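Local atomic coordinates of Lmo0305 protein (Listeria monocytogenes, PDB entry 3PJ0), a protein that is of unknown function but shows the fold of the pyridoxal-phosphate-dependent beta-eliminating lyase family and carries that cofactor covalently bound. Residues R91-P96 and L117-A122; S139-E144 and I172-D177; N123-I128 and R148-Q153; A79-A84 and E110-T115; P155-L160 and E193-L198. One frame throughout, in Å; residues are numbered along the deposited sequence. Where two conformers were deposited one is given.

How the interactions relate
From the N terminus, interaction 4 opens first on helix 72-87, and interaction 1 opens on strand 91-94 before it has closed. Residues 110-115 then close interaction 4 and residues 117-122 close interaction 1, so the two cross. Interaction 3 starts at once in the loop 123-128, interaction 2 opens inside it at 139-144, and interaction 3 closes at 148-153. Interaction 5 begins at 155-160, interaction 2 closes at 172-177, and interaction 5 closes last at 193-198. Interaction 2 thus crosses both 3 and 5, and none nests. Interactions 1 and 2 build neighbouring parts of the central sheet, 4 and 5 join pairs of helices that lie beside it, and 3 ties two loops together.

Interaction 1: residues R91-P96 and L117-A122; sequences RVAYHP and LLLGTA
L117 enters this contact through its backbone. Its N-H runs almost straight to the carbonyl of V92 (L117 N to V92 O 2.8 Å, angle 173°), in the carbonyl plane, while L117 O receives Y94 N nearly along its C=O axis. The two bonds straddle A93, the parallel partner of L117, and both residues project their CB atoms from the same face of the sheet. L119 takes the register one step further: L119 N reaches Y94 O at 2.8 Å, with the donor standing above the carbonyl plane. Its CG lies anti to the carbonyl carbon (chi1 -66°), which brings CD1 to 3.9 Å from A93 CB. On the other face L118 lies alongside Y94, its CD2 3.7 Å from Y94 CE1. P96, just past the strand, packs against the loop 119-122: its CD sits 3.2 Å from L119 O, and its CG faces both L118 CB and the T121-A122 peptide. The same P96 CD lies over one face of the H95 ring, toward its rim, and the CE1 edge of that ring meets A122 O in plane at 3.4 Å; H95 NE2 is hydrogen-bonded to Q124 O. Strand 115-118 is an outermost strand of the mixed central sheet typical of this pyridoxal-phosphate fold, strand 140-144 pairs with the other edge of 91-94, and helix 99-102 meets the Y94-L118 face, where E101 binds Y94 OH.

Interaction 2: residues S139-E144 and I172-D177; sequences SSVLIE and ISLHLD
Five backbone bonds join these two parallel strands. S173 N gives to S139 O, V141 N to S173 O, H175 N to V141 O, I143 N to H175 O and D177 N to I143 O, the last being the shortest at 2.8 Å. V141, I143, S173 and H175 therefore spend both N-H and C=O on this pairing, and the alternate residues turn theirs to other partners: S140 and L142 to A93, L176 to S201, with L174 N going to the carboxylate of D200. The pair forms the two strands of a beta-alpha-beta crossover through helix 157-170, in the core of the cofactor-binding sheet. At its C-terminal end D177 OD2 is hydrogen-bonded to N1 of the lysine-pyridoxal-phosphate residue at position 208, as in other proteins of this fold, and would be expected to favour a protonated pyridine. Q76 NE2 also reaches D177 OD2, and D177 OD1 is held by A179 N. E144 extends beside D177, its OE1 4.2 Å from D177 OD2; a water bridges the two, donating to E144 OE1 at 2.6 Å and to D177 OD2 at 2.8 Å, which would soften any repulsion between them, while E144 OE2 accepts R148 N. H175 lies on the same face, its ND1 paired with S201 OG and its NE2 with Q76 OE1. L142 CG approaches the edge of that ring in plane, and L142 CD1 comes within 3.8 Å of H175 CD2.

Interaction 3: residues N123-I128 and R148-Q153; sequences NQLLTI and REIGGQ
I150 and Q153 carry most of one side of this loop-to-loop contact, and L125 answers from the other. I150 places CG1 in the crowded position between backbone N and carbonyl carbon (chi1 60°), and from there CD1 presses on the Q124-L125 peptide, 3.6 Å from L125 N. Q153 has CG beside its backbone N (chi1 -63°) and an extended chain, which places the amide beside I150: NE2 donates to I150 O at 2.9 Å, in the carbonyl plane and on a lone pair. G152 and Q153 both face Q147 in a G1 beta bulge, within the loop that leads from strand 140-144 to helix 157-170. L125, its CG beside the backbone N (chi1 -75°), crosses Q153 obliquely, with L125 CG 4.0 Å from Q153 CB and L125 CD2 3.7 Å from Q153 O. No direct hydrogen bond joins the segments, but two waters bridge them. One accepts Q153 NE2 and donates to N123 O; the other accepts L125 N and donates to Q153 OE1 at 2.7 Å.

Interaction 4: residues A79-A84 and E110-T115; sequences ALRIWA and ELQQIT
Helix 72-87, which packs on the central sheet of this pyridoxal-phosphate fold, here meets the C-terminal end of helix 107-112 close to the subunit interface. The polar part is one short direct hydrogen bond and a water bridge. R81 leaves its helix with CG anti to the backbone N (chi1 178°) and bends at chi2 (58°), so that its chain curls round the amide oxygen of Q112. R81 NH1 then donates to Q112 OE1 at 2.6 Å, the oxygen lying at the guanidinium edge and the donor in the carbonyl plane, with the two flat groups 67° apart. The fit is tight, as R81 CG is also only 3.0 Å from Q112 OE1. A water accepts a second bond from R81 NH1 at 2.9 Å and donates to L111 O. Second partners fix both groups: D85 forms a salt bridge with R81 NE, and Y235 OH binds Q112 NE2. L111 and Q112 also pack against Q112 and L111 of the second subunit. The apolar part belongs to I114, which follows the positive-phi residue Q113. Its CD1 rests on the helix surface, 4.3 Å from L80 CB, 4.2 Å from A84 CB and 3.8 Å from R81 N.

Interaction 5: residues P155-L160 and E193-L198; sequences PAFEEL and EEICAL
The first turn of helix 157-170, the crossover helix of a beta-alpha-beta unit, packs here against the last turn of helix 192-196 and the residues just after it. Apolar contacts carry the joint, and no hydrogen bond crosses it. F157 has CG anti to the backbone N (chi1 -165°), which sends its ring across to the other helix. There the ring meets I195 and L198 obliquely, with F157 CE1 4.0 Å from I195 CG1. L160, nearly one turn on, also places CG anti to the backbone N (chi1 -169°) and crosses L198 obliquely. Polar groups lie at the margin. E194 O stands near the plane of the F157 ring at its edge, 4.3 Å from F157 CZ. Beyond the two segments, Y188 meets F157 edge-to-face and its hydroxyl bonds to P155 O, while S164 OG bonds to L198 O and so gives helix 157-170 a polar hold on the same residue. L198 points toward the crossover helix with its CG anti to the carbonyl carbon, and a single methyl, CD1, touches both side chains there, 3.7 Å from F157 CZ and 3.9 Å from L160 CG.

Interaction 1: residues R91-P96 and L117-A122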
# COMPACT_ATOMS: atom_id res chain seq x y z
N ARG A 91 18.11 -12.34 15.44
CA ARG A 91 18.05 -13.60 14.71
C ARG A 91 16.62 -14.14 14.79
O ARG A 91 15.97 -14.02 15.84
CB ARG A 91 19.04 -14.65 15.25
CG ARG A 91 20.47 -14.54 14.68
CD ARG A 91 21.15 -13.27 15.03
NE ARG A 91 21.21 -13.08 16.49
CZ ARG A 91 21.61 -11.97 17.10
NH1 ARG A 91 22.01 -10.91 16.39
NH2 ARG A 91 21.61 -11.92 18.43
N VAL A 92 16.13 -14.70 13.70
CA VAL A 92 14.82 -15.40 13.66
C VAL A 92 15.03 -16.74 12.98
O VAL A 92 16.10 -16.98 12.41
CB VAL A 92 13.72 -14.61 12.94
CG1 VAL A 92 13.52 -13.26 13.61
CG2 VAL A 92 14.03 -14.42 11.45
N ALA A 93 14.02 -17.61 13.00
CA ALA A 93 14.14 -18.90 12.35
C ALA A 93 12.87 -19.27 11.61
O ALA A 93 11.75 -19.04 12.08
CB ALA A 93 14.52 -20.02 13.38
N TYR A 94 13.04 -19.82 10.42
CA TYR A 94 11.92 -20.26 9.63
C TYR A 94 12.34 -21.23 8.51
O TYR A 94 13.52 -21.47 8.29
CB TYR A 94 11.16 -19.08 9.07
CG TYR A 94 11.94 -18.02 8.27
CD1 TYR A 94 12.87 -18.35 7.30
CD2 TYR A 94 11.64 -16.64 8.44
CE1 TYR A 94 13.53 -17.35 6.54
CE2 TYR A 94 12.25 -15.66 7.69
CZ TYR A 94 13.20 -16.00 6.75
OH TYR A 94 13.80 -14.98 6.02
N HIS A 95 11.34 -21.79 7.81
CA HIS A 95 11.60 -22.71 6.73
C HIS A 95 12.43 -22.00 5.62
O HIS A 95 12.23 -20.81 5.38
CB HIS A 95 10.26 -23.20 6.15
CG HIS A 95 10.39 -24.32 5.16
ND1 HIS A 95 10.64 -24.11 3.83
CD2 HIS A 95 10.27 -25.66 5.31
CE1 HIS A 95 10.70 -25.28 3.20
NE2 HIS A 95 10.48 -26.24 4.08
N PRO A 96 13.35 -22.72 4.96
CA PRO A 96 14.16 -22.14 3.87
C PRO A 96 13.37 -21.40 2.74
O PRO A 96 13.89 -20.48 2.10
CB PRO A 96 14.84 -23.38 3.26
CG PRO A 96 14.97 -24.31 4.39
CD PRO A 96 13.72 -24.12 5.20
N LEU A 117 17.75 -17.83 10.38
CA LEU A 117 18.39 -19.13 10.49
C LEU A 117 17.37 -20.06 9.86
O LEU A 117 16.18 -20.04 10.24
CB LEU A 117 18.68 -19.48 11.95
CG LEU A 117 19.49 -18.42 12.74
CD1 LEU A 117 19.63 -18.79 14.23
CD2 LEU A 117 20.85 -18.17 12.11
N LEU A 118 17.81 -20.85 8.89
CA LEU A 118 16.88 -21.68 8.13
C LEU A 118 16.69 -23.05 8.79
O LEU A 118 17.64 -23.71 9.20
CB LEU A 118 17.33 -21.80 6.68
CG LEU A 118 17.64 -20.47 6.00
CD1 LEU A 118 18.03 -20.67 4.53
CD2 LEU A 118 16.46 -19.51 6.11
N LEU A 119 15.43 -23.47 8.92
CA LEU A 119 15.11 -24.68 9.64
C LEU A 119 14.91 -25.87 8.72
O LEU A 119 14.01 -25.85 7.86
CB LEU A 119 13.85 -24.47 10.48
CG LEU A 119 13.90 -23.48 11.63
CD1 LEU A 119 12.48 -23.11 12.13
CD2 LEU A 119 14.79 -24.05 12.75
N GLY A 120 15.69 -26.91 8.94
CA GLY A 120 15.58 -28.16 8.17
C GLY A 120 16.12 -28.04 6.76
O GLY A 120 17.19 -27.48 6.56
N THR A 121 15.37 -28.55 5.79
CA THR A 121 15.78 -28.54 4.40
C THR A 121 14.63 -27.99 3.55
O THR A 121 13.48 -28.03 3.97
CB THR A 121 16.21 -29.95 3.95
OG1 THR A 121 15.11 -30.84 4.04
CG2 THR A 121 17.34 -30.48 4.84
N ALA A 122 14.95 -27.47 2.37
CA ALA A 122 13.98 -26.84 1.49
C ALA A 122 12.86 -27.77 1.02
O ALA A 122 11.74 -27.31 0.73
CB ALA A 122 14.71 -26.20 0.26

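Interaction 2: residues S139-E144 and I172-D177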
# COMPACT_ATOMS: atom_id res chain seq x y z
N SER A 139 14.87 -14.67 18.52
CA SER A 139 13.76 -13.92 19.11
C SER A 139 12.42 -14.55 18.74
O SER A 139 11.49 -14.54 19.55
CB SER A 139 13.75 -12.46 18.67
OG SER A 139 13.79 -12.34 17.25
N SER A 140 12.32 -15.03 17.50
CA SER A 140 11.11 -15.68 17.05
C SER A 140 11.34 -16.78 16.02
O SER A 140 12.41 -16.87 15.36
CB SER A 140 10.15 -14.65 16.44
OG SER A 140 10.66 -14.23 15.21
N VAL A 141 10.32 -17.63 15.93
CA VAL A 141 10.20 -18.66 14.92
C VAL A 141 8.93 -18.28 14.17
O VAL A 141 7.92 -17.87 14.78
CB VAL A 141 10.07 -20.08 15.55
CG1 VAL A 141 9.63 -21.12 14.52
CG2 VAL A 141 11.38 -20.48 16.18
N LEU A 142 8.98 -18.43 12.86
CA LEU A 142 7.83 -18.15 12.00
C LEU A 142 7.44 -19.46 11.39
O LEU A 142 8.30 -20.21 10.91
CB LEU A 142 8.20 -17.13 10.92
CG LEU A 142 7.16 -16.81 9.82
CD1 LEU A 142 7.46 -15.40 9.23
CD2 LEU A 142 7.09 -17.85 8.69
N ILE A 143 6.14 -19.76 11.42
CA ILE A 143 5.56 -20.99 10.86
C ILE A 143 4.54 -20.59 9.79
O ILE A 143 3.71 -19.71 10.00
CB ILE A 143 4.82 -21.81 11.96
CG1 ILE A 143 5.75 -22.12 13.13
CG2 ILE A 143 4.13 -23.01 11.37
CD1 ILE A 143 6.99 -22.96 12.80
N GLU A 144 4.59 -21.25 8.64
CA GLU A 144 3.65 -20.99 7.53
C GLU A 144 2.71 -22.21 7.41
O GLU A 144 3.17 -23.30 7.11
CB GLU A 144 4.42 -20.77 6.23
CG GLU A 144 3.56 -20.42 5.04
CD GLU A 144 4.33 -20.43 3.71
OE1 GLU A 144 5.46 -19.86 3.63
OE2 GLU A 144 3.78 -21.01 2.77
N ILE A 172 10.77 -17.89 23.20
CA ILE A 172 10.81 -17.63 21.75
C ILE A 172 9.39 -17.24 21.30
O ILE A 172 8.45 -18.00 21.51
CB ILE A 172 11.27 -18.86 20.94
CG1 ILE A 172 12.70 -19.28 21.32
CG2 ILE A 172 11.22 -18.54 19.44
CD1 ILE A 172 13.10 -20.63 20.85
N SER A 173 9.23 -16.07 20.67
CA SER A 173 7.93 -15.64 20.16
C SER A 173 7.59 -16.50 18.94
O SER A 173 8.49 -16.90 18.21
CB SER A 173 7.94 -14.16 19.74
OG SER A 173 8.23 -13.29 20.82
N LEU A 174 6.31 -16.82 18.76
CA LEU A 174 5.88 -17.68 17.66
C LEU A 174 4.92 -16.85 16.82
O LEU A 174 3.93 -16.32 17.35
CB LEU A 174 5.20 -18.96 18.18
CG LEU A 174 5.10 -20.15 17.19
CD1 LEU A 174 6.47 -20.70 16.80
CD2 LEU A 174 4.21 -21.30 17.76
N HIS A 175 5.25 -16.72 15.52
CA HIS A 175 4.49 -15.93 14.56
C HIS A 175 3.93 -16.81 13.44
O HIS A 175 4.67 -17.61 12.84
CB HIS A 175 5.36 -14.84 13.89
CG HIS A 175 4.63 -14.11 12.80
ND1 HIS A 175 3.71 -13.12 13.07
CD2 HIS A 175 4.65 -14.26 11.45
CE1 HIS A 175 3.21 -12.68 11.93
NE2 HIS A 175 3.74 -13.37 10.93
N LEU A 176 2.63 -16.64 13.15
CA LEU A 176 1.96 -17.39 12.10
C LEU A 176 1.85 -16.65 10.78
O LEU A 176 1.24 -15.59 10.73
CB LEU A 176 0.53 -17.80 12.55
CG LEU A 176 -0.40 -18.47 11.51
CD1 LEU A 176 0.26 -19.73 10.96
CD2 LEU A 176 -1.77 -18.80 12.12
N ASP A 177 2.51 -17.18 9.74
CA ASP A 177 2.30 -16.74 8.39
C ASP A 177 1.04 -17.51 7.99
O ASP A 177 1.08 -18.67 7.60
CB ASP A 177 3.50 -17.02 7.44
CG ASP A 177 3.23 -16.52 6.02
OD1 ASP A 177 2.04 -16.41 5.65
OD2 ASP A 177 4.19 -16.21 5.29
O HOH W 1 6.42 -17.80 4.95

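Interaction 3: residues N123-I128 and R148-Q153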
# COMPACT_ATOMS: atom_id res chain seq x y z
N ASN A 123 13.14 -29.07 0.99
CA ASN A 123 12.17 -30.03 0.47
C ASN A 123 11.18 -30.67 1.44
O ASN A 123 10.41 -31.55 1.04
CB ASN A 123 12.89 -31.15 -0.33
CG ASN A 123 13.78 -32.09 0.55
OD1 ASN A 123 14.19 -31.77 1.67
ND2 ASN A 123 14.11 -33.26 -0.01
N GLN A 124 11.18 -30.26 2.71
CA GLN A 124 10.27 -30.90 3.68
C GLN A 124 9.87 -30.00 4.80
O GLN A 124 10.42 -28.90 4.96
CB GLN A 124 10.88 -32.20 4.24
CG GLN A 124 12.23 -32.07 4.87
CD GLN A 124 12.90 -33.44 5.14
OE1 GLN A 124 12.46 -34.20 6.00
NE2 GLN A 124 13.99 -33.71 4.44
N LEU A 125 8.86 -30.44 5.53
CA LEU A 125 8.39 -29.68 6.68
C LEU A 125 9.48 -29.55 7.73
O LEU A 125 10.26 -30.48 8.00
CB LEU A 125 7.17 -30.36 7.33
CG LEU A 125 5.84 -30.24 6.62
CD1 LEU A 125 4.83 -31.25 7.18
CD2 LEU A 125 5.29 -28.78 6.75
N LEU A 126 9.54 -28.37 8.32
CA LEU A 126 10.44 -28.15 9.44
C LEU A 126 9.86 -28.93 10.62
O LEU A 126 8.65 -29.19 10.67
CB LEU A 126 10.53 -26.66 9.78
CG LEU A 126 9.36 -25.92 10.41
CD1 LEU A 126 9.21 -26.14 11.97
CD2 LEU A 126 9.48 -24.41 10.15
N THR A 127 10.71 -29.31 11.56
CA THR A 127 10.23 -29.99 12.77
C THR A 127 10.77 -29.34 14.04
O THR A 127 11.70 -28.52 14.01
CB THR A 127 10.69 -31.45 12.81
OG1 THR A 127 12.10 -31.46 13.01
CG2 THR A 127 10.29 -32.20 11.52
N ILE A 128 10.17 -29.71 15.16
CA ILE A 128 10.66 -29.26 16.47
C ILE A 128 12.15 -29.60 16.64
O ILE A 128 12.88 -28.85 17.28
CB ILE A 128 9.81 -29.81 17.64
CG1 ILE A 128 10.08 -29.01 18.93
CG2 ILE A 128 10.07 -31.31 17.83
CD1 ILE A 128 9.13 -29.32 20.09
N ARG A 148 3.32 -23.61 1.53
CA ARG A 148 2.94 -23.55 0.11
C ARG A 148 3.99 -24.03 -0.90
O ARG A 148 3.64 -24.73 -1.84
CB ARG A 148 2.54 -22.12 -0.23
CG ARG A 148 2.13 -21.89 -1.69
CD ARG A 148 3.30 -21.38 -2.57
NE ARG A 148 2.75 -20.95 -3.85
CZ ARG A 148 3.26 -20.04 -4.69
NH1 ARG A 148 4.39 -19.40 -4.44
NH2 ARG A 148 2.60 -19.76 -5.82
N GLU A 149 5.25 -23.67 -0.70
CA GLU A 149 6.29 -24.01 -1.67
C GLU A 149 6.58 -25.50 -1.78
O GLU A 149 7.19 -25.95 -2.75
CB GLU A 149 7.58 -23.24 -1.39
CG GLU A 149 7.40 -21.74 -1.48
CD GLU A 149 7.26 -21.18 -2.89
OE1 GLU A 149 7.73 -21.79 -3.86
OE2 GLU A 149 6.70 -20.07 -3.00
N ILE A 150 6.12 -26.28 -0.80
CA ILE A 150 6.29 -27.74 -0.86
C ILE A 150 4.94 -28.44 -1.11
O ILE A 150 4.75 -29.61 -0.81
CB ILE A 150 7.12 -28.31 0.32
CG1 ILE A 150 6.47 -28.04 1.67
CG2 ILE A 150 8.51 -27.73 0.32
CD1 ILE A 150 7.18 -28.74 2.81
N GLY A 151 4.00 -27.70 -1.65
CA GLY A 151 2.72 -28.24 -2.04
C GLY A 151 1.57 -28.00 -1.10
O GLY A 151 0.48 -28.48 -1.36
N GLY A 152 1.80 -27.23 -0.04
CA GLY A 152 0.75 -26.98 0.95
C GLY A 152 0.76 -28.11 1.97
O GLY A 152 -0.26 -28.81 2.17
N GLN A 153 1.90 -28.31 2.61
CA GLN A 153 1.99 -29.37 3.64
C GLN A 153 1.79 -28.81 5.07
O GLN A 153 2.11 -27.64 5.35
CB GLN A 153 3.35 -30.07 3.54
CG GLN A 153 3.64 -30.82 2.22
CD GLN A 153 4.94 -31.61 2.27
OE1 GLN A 153 5.25 -32.29 3.27
NE2 GLN A 153 5.68 -31.57 1.17
O HOH W 2 8.15 -33.07 1.27
O HOH W 3 7.51 -32.94 4.61

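Interaction 4: residues A79-A84 and E110-T115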
# COMPACT_ATOMS: atom_id res chain seq x y z
N ALA A 79 6.31 -7.51 12.10
CA ALA A 79 6.04 -8.39 13.24
C ALA A 79 7.36 -8.90 13.82
O ALA A 79 7.57 -8.85 15.03
CB ALA A 79 5.09 -9.59 12.82
N LEU A 80 8.25 -9.40 12.95
CA LEU A 80 9.53 -9.98 13.38
C LEU A 80 10.44 -8.92 14.02
O LEU A 80 11.13 -9.23 15.03
CB LEU A 80 10.23 -10.71 12.21
CG LEU A 80 9.43 -11.88 11.57
CD1 LEU A 80 10.17 -12.56 10.47
CD2 LEU A 80 8.96 -12.89 12.67
N ARG A 81 10.44 -7.70 13.50
CA ARG A 81 11.19 -6.59 14.15
C ARG A 81 10.69 -6.27 15.57
O ARG A 81 11.48 -6.06 16.49
CB ARG A 81 11.19 -5.32 13.27
CG ARG A 81 11.92 -4.10 13.92
CD ARG A 81 13.37 -4.37 14.28
NE ARG A 81 13.91 -3.21 14.98
CZ ARG A 81 14.45 -2.15 14.39
NH1 ARG A 81 14.62 -2.10 13.07
NH2 ARG A 81 14.85 -1.13 15.14
N ILE A 82 9.37 -6.22 15.75
CA ILE A 82 8.83 -5.95 17.06
C ILE A 82 9.30 -7.03 18.05
O ILE A 82 9.78 -6.70 19.14
CB ILE A 82 7.30 -5.88 17.02
CG1 ILE A 82 6.86 -4.69 16.18
CG2 ILE A 82 6.67 -5.79 18.45
CD1 ILE A 82 5.36 -4.67 15.79
N TRP A 83 9.20 -8.32 17.67
CA TRP A 83 9.65 -9.38 18.58
C TRP A 83 11.17 -9.34 18.78
O TRP A 83 11.63 -9.60 19.86
CB TRP A 83 9.18 -10.77 18.13
CG TRP A 83 7.69 -10.94 18.13
CD1 TRP A 83 6.93 -11.38 17.10
CD2 TRP A 83 6.77 -10.61 19.18
NE1 TRP A 83 5.61 -11.38 17.43
CE2 TRP A 83 5.47 -10.90 18.70
CE3 TRP A 83 6.91 -10.11 20.49
CZ2 TRP A 83 4.33 -10.71 19.48
CZ3 TRP A 83 5.77 -9.91 21.26
CH2 TRP A 83 4.50 -10.22 20.75
N ALA A 84 11.95 -8.97 17.75
CA ALA A 84 13.41 -8.84 17.90
C ALA A 84 13.75 -7.76 18.94
O ALA A 84 14.66 -7.95 19.79
CB ALA A 84 14.07 -8.54 16.55
N GLU A 110 17.48 -6.49 4.44
CA GLU A 110 17.93 -5.16 4.02
C GLU A 110 17.31 -4.01 4.81
O GLU A 110 17.96 -2.97 4.99
CB GLU A 110 17.66 -4.93 2.53
CG GLU A 110 18.37 -5.89 1.58
CD GLU A 110 19.83 -5.54 1.29
OE1 GLU A 110 20.45 -4.68 1.98
OE2 GLU A 110 20.36 -6.15 0.34
N LEU A 111 16.05 -4.17 5.22
CA LEU A 111 15.35 -3.13 5.94
C LEU A 111 15.41 -3.30 7.46
O LEU A 111 15.38 -2.32 8.21
CB LEU A 111 13.90 -3.01 5.48
CG LEU A 111 13.66 -2.42 4.08
CD1 LEU A 111 12.22 -2.55 3.67
CD2 LEU A 111 14.15 -0.94 4.00
N GLN A 112 15.53 -4.55 7.93
CA GLN A 112 15.52 -4.79 9.37
C GLN A 112 16.84 -5.35 9.91
O GLN A 112 17.02 -5.47 11.13
CB GLN A 112 14.35 -5.71 9.74
CG GLN A 112 12.95 -5.14 9.51
CD GLN A 112 12.71 -3.86 10.29
OE1 GLN A 112 13.34 -3.61 11.31
NE2 GLN A 112 11.80 -3.03 9.80
N GLN A 113 17.78 -5.67 9.02
CA GLN A 113 19.07 -6.26 9.44
C GLN A 113 18.83 -7.43 10.40
O GLN A 113 19.57 -7.61 11.38
CB GLN A 113 20.02 -5.24 10.08
CG GLN A 113 20.48 -4.16 9.14
CD GLN A 113 19.50 -3.06 9.07
OE1 GLN A 113 19.04 -2.58 10.10
NE2 GLN A 113 19.19 -2.61 7.86
N ILE A 114 17.79 -8.21 10.10
CA ILE A 114 17.47 -9.44 10.81
C ILE A 114 18.14 -10.61 10.06
O ILE A 114 18.20 -10.63 8.82
CB ILE A 114 15.96 -9.59 10.96
CG1 ILE A 114 15.50 -8.66 12.10
CG2 ILE A 114 15.54 -11.11 11.17
CD1 ILE A 114 13.96 -8.62 12.35
N THR A 115 18.67 -11.57 10.83
CA THR A 115 19.40 -12.72 10.26
C THR A 115 18.54 -13.96 10.42
O THR A 115 18.34 -14.41 11.55
CB THR A 115 20.75 -12.98 11.01
OG1 THR A 115 21.64 -11.85 10.89
CG2 THR A 115 21.44 -14.24 10.48
O HOH W 4 15.46 -0.83 10.58

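Interaction 5: residues P155-L160 and E193-L198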
# COMPACT_ATOMS: atom_id res chain seq x y z
N PRO A 155 2.09 -29.90 9.46
CA PRO A 155 2.37 -30.84 10.52
C PRO A 155 1.05 -31.26 11.20
O PRO A 155 0.04 -30.54 11.16
CB PRO A 155 3.20 -30.02 11.49
CG PRO A 155 2.67 -28.63 11.34
CD PRO A 155 2.42 -28.52 9.85
N ALA A 156 1.06 -32.43 11.81
CA ALA A 156 -0.07 -32.82 12.65
C ALA A 156 -0.31 -31.67 13.66
O ALA A 156 0.64 -31.00 14.10
CB ALA A 156 0.26 -34.10 13.38
N PHE A 157 -1.57 -31.45 14.04
CA PHE A 157 -1.87 -30.37 14.97
C PHE A 157 -1.11 -30.55 16.30
O PHE A 157 -0.56 -29.60 16.83
CB PHE A 157 -3.38 -30.20 15.21
CG PHE A 157 -3.72 -28.88 15.88
CD1 PHE A 157 -3.78 -27.71 15.13
CD2 PHE A 157 -3.93 -28.80 17.25
CE1 PHE A 157 -4.06 -26.49 15.74
CE2 PHE A 157 -4.21 -27.57 17.86
CZ PHE A 157 -4.26 -26.43 17.11
N GLU A 158 -1.03 -31.78 16.79
CA GLU A 158 -0.32 -32.05 18.05
C GLU A 158 1.15 -31.63 18.00
O GLU A 158 1.75 -31.29 19.02
CB GLU A 158 -0.44 -33.53 18.44
CG GLU A 158 -1.86 -33.97 18.76
CD GLU A 158 -2.75 -34.14 17.53
OE1 GLU A 158 -2.21 -34.15 16.40
OE2 GLU A 158 -3.97 -34.23 17.69
N GLU A 159 1.75 -31.65 16.81
CA GLU A 159 3.14 -31.24 16.68
C GLU A 159 3.26 -29.71 16.72
O GLU A 159 4.27 -29.15 17.17
CB GLU A 159 3.75 -31.83 15.41
CG GLU A 159 3.82 -33.36 15.42
CD GLU A 159 4.71 -33.97 16.52
OE1 GLU A 159 5.51 -33.24 17.15
OE2 GLU A 159 4.64 -35.20 16.72
N LEU A 160 2.23 -29.01 16.24
CA LEU A 160 2.20 -27.56 16.32
C LEU A 160 2.05 -27.18 17.79
O LEU A 160 2.71 -26.29 18.27
CB LEU A 160 1.04 -27.04 15.44
CG LEU A 160 0.91 -25.56 15.12
CD1 LEU A 160 2.17 -25.03 14.45
CD2 LEU A 160 -0.31 -25.37 14.22
N GLU A 193 -9.44 -19.25 15.46
CA GLU A 193 -9.06 -18.86 16.82
C GLU A 193 -8.21 -19.93 17.49
O GLU A 193 -7.19 -19.63 18.12
CB GLU A 193 -10.30 -18.56 17.67
CG GLU A 193 -10.00 -18.24 19.10
CD GLU A 193 -11.21 -17.73 19.89
OE1 GLU A 193 -12.35 -17.80 19.40
OE2 GLU A 193 -11.01 -17.27 21.03
N GLU A 194 -8.63 -21.19 17.38
CA GLU A 194 -7.89 -22.30 18.00
C GLU A 194 -6.47 -22.39 17.47
O GLU A 194 -5.53 -22.51 18.25
CB GLU A 194 -8.60 -23.63 17.80
CG GLU A 194 -9.78 -23.81 18.71
CD GLU A 194 -10.43 -25.16 18.54
OE1 GLU A 194 -11.11 -25.38 17.50
OE2 GLU A 194 -10.24 -26.01 19.42
N ILE A 195 -6.31 -22.30 16.15
CA ILE A 195 -5.00 -22.37 15.52
C ILE A 195 -4.14 -21.17 15.96
O ILE A 195 -2.99 -21.32 16.37
CB ILE A 195 -5.13 -22.42 13.97
CG1 ILE A 195 -5.84 -23.70 13.53
CG2 ILE A 195 -3.77 -22.38 13.24
CD1 ILE A 195 -6.32 -23.64 12.06
N CYS A 196 -4.73 -19.97 15.89
CA CYS A 196 -4.01 -18.75 16.24
C CYS A 196 -3.65 -18.64 17.72
O CYS A 196 -2.72 -17.88 18.07
CB CYS A 196 -4.80 -17.53 15.82
SG CYS A 196 -4.93 -17.33 14.04
N ALA A 197 -4.38 -19.36 18.58
CA ALA A 197 -4.13 -19.34 20.03
C ALA A 197 -2.74 -19.87 20.41
O ALA A 197 -2.27 -19.62 21.54
CB ALA A 197 -5.20 -20.14 20.79
N LEU A 198 -2.11 -20.60 19.50
CA LEU A 198 -0.79 -21.16 19.78
C LEU A 198 0.33 -20.17 19.42
O LEU A 198 1.50 -20.47 19.66
CB LEU A 198 -0.60 -22.44 18.96
CG LEU A 198 -1.55 -23.61 19.23
CD1 LEU A 198 -1.20 -24.76 18.24
CD2 LEU A 198 -1.43 -24.04 20.66